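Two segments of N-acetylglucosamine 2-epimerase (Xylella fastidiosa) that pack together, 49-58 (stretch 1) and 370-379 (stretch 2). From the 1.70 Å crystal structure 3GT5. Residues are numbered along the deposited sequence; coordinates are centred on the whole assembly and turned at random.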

# COMPACT_ATOMS: atom_id res chain seq x y z
N ARG A 49 -5.09 3.84 18.13
CA ARG A 49 -5.59 3.55 16.78
C ARG A 49 -4.99 4.51 15.73
O ARG A 49 -4.73 5.70 16.00
CB ARG A 49 -7.12 3.60 16.73
CG ARG A 49 -7.85 2.65 17.70
CD ARG A 49 -7.69 1.17 17.37
NE ARG A 49 -8.20 0.40 18.51
CZ ARG A 49 -9.47 0.07 18.72
NH1 ARG A 49 -10.44 0.39 17.87
NH2 ARG A 49 -9.79 -0.57 19.85
N HIS A 50 -4.76 3.96 14.55
CA HIS A 50 -4.12 4.65 13.47
C HIS A 50 -5.01 4.63 12.24
O HIS A 50 -5.54 3.57 11.83
CB HIS A 50 -2.77 3.99 13.13
CG HIS A 50 -1.85 4.88 12.37
ND1 HIS A 50 -2.10 5.33 11.08
CD2 HIS A 50 -0.69 5.47 12.75
CE1 HIS A 50 -1.09 6.10 10.68
NE2 HIS A 50 -0.23 6.21 11.69
N LEU A 51 -5.11 5.80 11.60
CA LEU A 51 -5.95 5.91 10.41
C LEU A 51 -5.56 4.90 9.34
O LEU A 51 -6.44 4.38 8.68
CB LEU A 51 -5.89 7.33 9.83
CG LEU A 51 -6.75 7.63 8.62
CD1 LEU A 51 -8.25 7.50 8.94
CD2 LEU A 51 -6.38 9.05 8.13
N VAL A 52 -4.27 4.65 9.14
CA VAL A 52 -3.81 3.72 8.08
C VAL A 52 -4.33 2.28 8.39
O VAL A 52 -4.74 1.59 7.46
CB VAL A 52 -2.24 3.81 7.83
CG1 VAL A 52 -1.74 2.71 6.82
CG2 VAL A 52 -1.86 5.22 7.28
N SER A 53 -4.30 1.83 9.63
CA SER A 53 -4.93 0.52 9.97
C SER A 53 -6.46 0.50 9.83
O SER A 53 -7.05 -0.46 9.26
CB SER A 53 -4.48 0.00 11.33
OG SER A 53 -3.17 -0.52 11.23
N SER A 54 -7.12 1.54 10.34
CA SER A 54 -8.59 1.63 10.26
C SER A 54 -9.07 1.49 8.80
O SER A 54 -10.05 0.79 8.51
CB SER A 54 -9.12 2.96 10.83
OG SER A 54 -8.94 3.04 12.24
N THR A 55 -8.40 2.15 7.89
CA THR A 55 -8.75 2.07 6.46
C THR A 55 -8.31 0.75 5.80
O THR A 55 -9.06 0.16 5.00
CB THR A 55 -8.21 3.29 5.72
OG1 THR A 55 -6.80 3.41 5.95
CG2 THR A 55 -8.93 4.57 6.16
N ARG A 56 -7.09 0.30 6.08
CA ARG A 56 -6.58 -0.92 5.46
C ARG A 56 -7.42 -2.13 5.84
O ARG A 56 -7.61 -3.03 5.04
CB ARG A 56 -5.10 -1.15 5.79
CG ARG A 56 -4.18 -0.28 4.92
CD ARG A 56 -2.73 -0.47 5.29
NE ARG A 56 -1.86 0.40 4.50
CZ ARG A 56 -0.52 0.36 4.56
NH1 ARG A 56 0.08 -0.55 5.31
NH2 ARG A 56 0.21 1.19 3.81
N PHE A 57 -7.90 -2.18 7.09
CA PHE A 57 -8.77 -3.31 7.48
C PHE A 57 -10.10 -3.32 6.70
O PHE A 57 -10.64 -4.38 6.44
CB PHE A 57 -9.10 -3.30 8.95
CG PHE A 57 -8.13 -4.06 9.82
CD1 PHE A 57 -7.98 -5.43 9.69
CD2 PHE A 57 -7.43 -3.40 10.82
CE1 PHE A 57 -7.09 -6.13 10.51
CE2 PHE A 57 -6.54 -4.10 11.66
CZ PHE A 57 -6.39 -5.47 11.49
N VAL A 58 -10.62 -2.16 6.33
CA VAL A 58 -11.79 -2.13 5.42
C VAL A 58 -11.45 -2.77 4.08
O VAL A 58 -12.22 -3.57 3.56
CB VAL A 58 -12.26 -0.69 5.20
CG1 VAL A 58 -13.30 -0.56 4.05
CG2 VAL A 58 -12.83 -0.13 6.47
N SER A 370 2.17 -7.38 13.71
CA SER A 370 1.40 -6.35 13.02
C SER A 370 1.17 -5.19 13.97
O SER A 370 0.14 -5.10 14.61
CB SER A 370 0.05 -6.86 12.54
OG SER A 370 0.19 -7.88 11.60
N PRO A 371 2.12 -4.26 14.00
CA PRO A 371 1.86 -2.99 14.66
C PRO A 371 0.94 -2.11 13.79
O PRO A 371 0.61 -2.46 12.66
CB PRO A 371 3.25 -2.37 14.82
CG PRO A 371 4.18 -3.19 13.95
CD PRO A 371 3.42 -4.29 13.31
N ALA A 372 0.56 -0.96 14.33
CA ALA A 372 -0.28 0.01 13.63
C ALA A 372 0.30 0.29 12.27
O ALA A 372 1.51 0.47 12.12
CB ALA A 372 -0.37 1.29 14.43
N GLY A 373 -0.58 0.28 11.26
CA GLY A 373 -0.17 0.42 9.86
C GLY A 373 -0.19 -0.92 9.11
O GLY A 373 -0.45 -0.95 7.89
N LYS A 374 0.08 -2.03 9.79
CA LYS A 374 0.13 -3.34 9.10
C LYS A 374 -1.12 -4.14 9.34
O LYS A 374 -1.47 -4.41 10.48
CB LYS A 374 1.35 -4.16 9.54
CG LYS A 374 1.36 -5.58 9.06
CD LYS A 374 2.77 -6.21 9.13
CE LYS A 374 2.85 -7.61 8.64
NZ LYS A 374 1.97 -8.58 9.37
N THR A 375 -1.79 -4.52 8.26
CA THR A 375 -2.97 -5.35 8.32
C THR A 375 -2.84 -6.50 7.37
O THR A 375 -3.79 -7.24 7.18
CB THR A 375 -4.28 -4.57 8.01
OG1 THR A 375 -4.33 -4.32 6.61
CG2 THR A 375 -4.32 -3.31 8.80
N ASP A 376 -1.65 -6.69 6.78
CA ASP A 376 -1.47 -7.58 5.62
C ASP A 376 -2.34 -7.22 4.39
O ASP A 376 -2.62 -8.05 3.52
CB ASP A 376 -1.63 -9.07 6.05
CG ASP A 376 -0.40 -9.57 6.79
OD1 ASP A 376 0.46 -10.22 6.15
OD2 ASP A 376 -0.28 -9.29 7.99
N TYR A 377 -2.78 -5.97 4.34
CA TYR A 377 -3.27 -5.35 3.10
C TYR A 377 -2.27 -5.55 1.97
O TYR A 377 -2.65 -5.92 0.86
CB TYR A 377 -3.64 -3.85 3.34
CG TYR A 377 -3.17 -2.89 2.24
CD1 TYR A 377 -3.97 -2.57 1.14
CD2 TYR A 377 -1.93 -2.34 2.31
CE1 TYR A 377 -3.53 -1.67 0.15
CE2 TYR A 377 -1.47 -1.46 1.36
CZ TYR A 377 -2.24 -1.14 0.28
OH TYR A 377 -1.68 -0.27 -0.63
N HIS A 378 -0.96 -5.39 2.22
CA HIS A 378 -0.00 -5.56 1.15
C HIS A 378 0.10 -7.02 0.69
O HIS A 378 0.27 -7.25 -0.52
CB HIS A 378 1.42 -5.15 1.55
CG HIS A 378 1.67 -3.69 1.59
ND1 HIS A 378 1.87 -2.94 0.46
CD2 HIS A 378 1.81 -2.85 2.64
CE1 HIS A 378 2.15 -1.69 0.81
NE2 HIS A 378 2.11 -1.61 2.13
N THR A 379 0.04 -7.99 1.61
CA THR A 379 0.27 -9.37 1.21
C THR A 379 -0.98 -10.00 0.58
O THR A 379 -0.93 -10.63 -0.48
CB THR A 379 0.80 -10.19 2.39
OG1 THR A 379 -0.18 -10.22 3.44
CG2 THR A 379 2.05 -9.52 2.90
O HOH W 1 -2.84 -2.82 12.41
O HOH W 2 3.00 0.67 3.62

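A helix and a loop far apart in sequence often meet by a simple rule: the helix supplies side chains, and the loop answers with free backbone groups and a few side chains of its own. The contact between stretches 49-58 and 370-379 of N-acetylglucosamine 2-epimerase, which buries 489 Å² summed over both sides, illustrates it. Three residues dominate: Arg56 on the helix, and Thr375 and Gly373 on the loop.

Arg56 is the largest contributor. Its CA-to-CB bond points toward the loop, and with chi1 at m and the remaining torsions near t the chain runs out almost fully extended. The guanidinium is thereby carried to the backbone of Gly373, where Arg56 NH1 lies 2.7 Å from Gly373 O; the short distance is offset by a bent angle at the hydrogen, so the bond is weak. The planar group also packs against an aromatic residue: Tyr377 CD2 sits over one face, 3.5 Å from Arg56 NE. At the far end a water links the stretches, accepting from Arg56 NH2 at 2.8 Å and lying 2.9 Å from His378 NE2. Arginine suits this position because it combines a long aliphatic reach with a flat, multiply donating head.

Gly373 is where the backbones come closest in register, with Gly373 CA 4.8 Å from Ser53 CA. It belongs to the type II turn from Pro371 to Lys374, closed by a bond from Lys374 N to Pro371 O of 3.0 Å. Its positive phi accounts for the residue type, since a CB here would be jammed against the carbonyl oxygen of Ala372. Both polar backbone atoms of the glycine engage the helix: besides its oxygen, Gly373 N donates to Ser53 OG at 2.7 Å. A small hydroxyl-bearing side chain at Ser53 meets the turn without holding the helix away, and a second water, 2.6 Å from Ser53 OG, donates to Lys374 O at 2.9 Å.

Thr375 adds the apolar component. Pointing toward the helix, it sets its methyl over the face of the Phe57 ring, with Thr375 CG2 3.7 Å from Phe57 CE2 in a CH-pi contact, and Thr375 OG1 approaches Arg56 CB at 3.4 Å. Thr375 CG2 also lies 3.8 Å from Arg56 CB and 3.9 Å from Ser53 OG, so a compact beta-branched side chain fills the space between three helix residues.

Near the start of the helix, Ala372 CB packs 3.8 Å from His50 CB. His50 meanwhile caps the helix, its ND1 accepting from Val52 N at 3.0 Å.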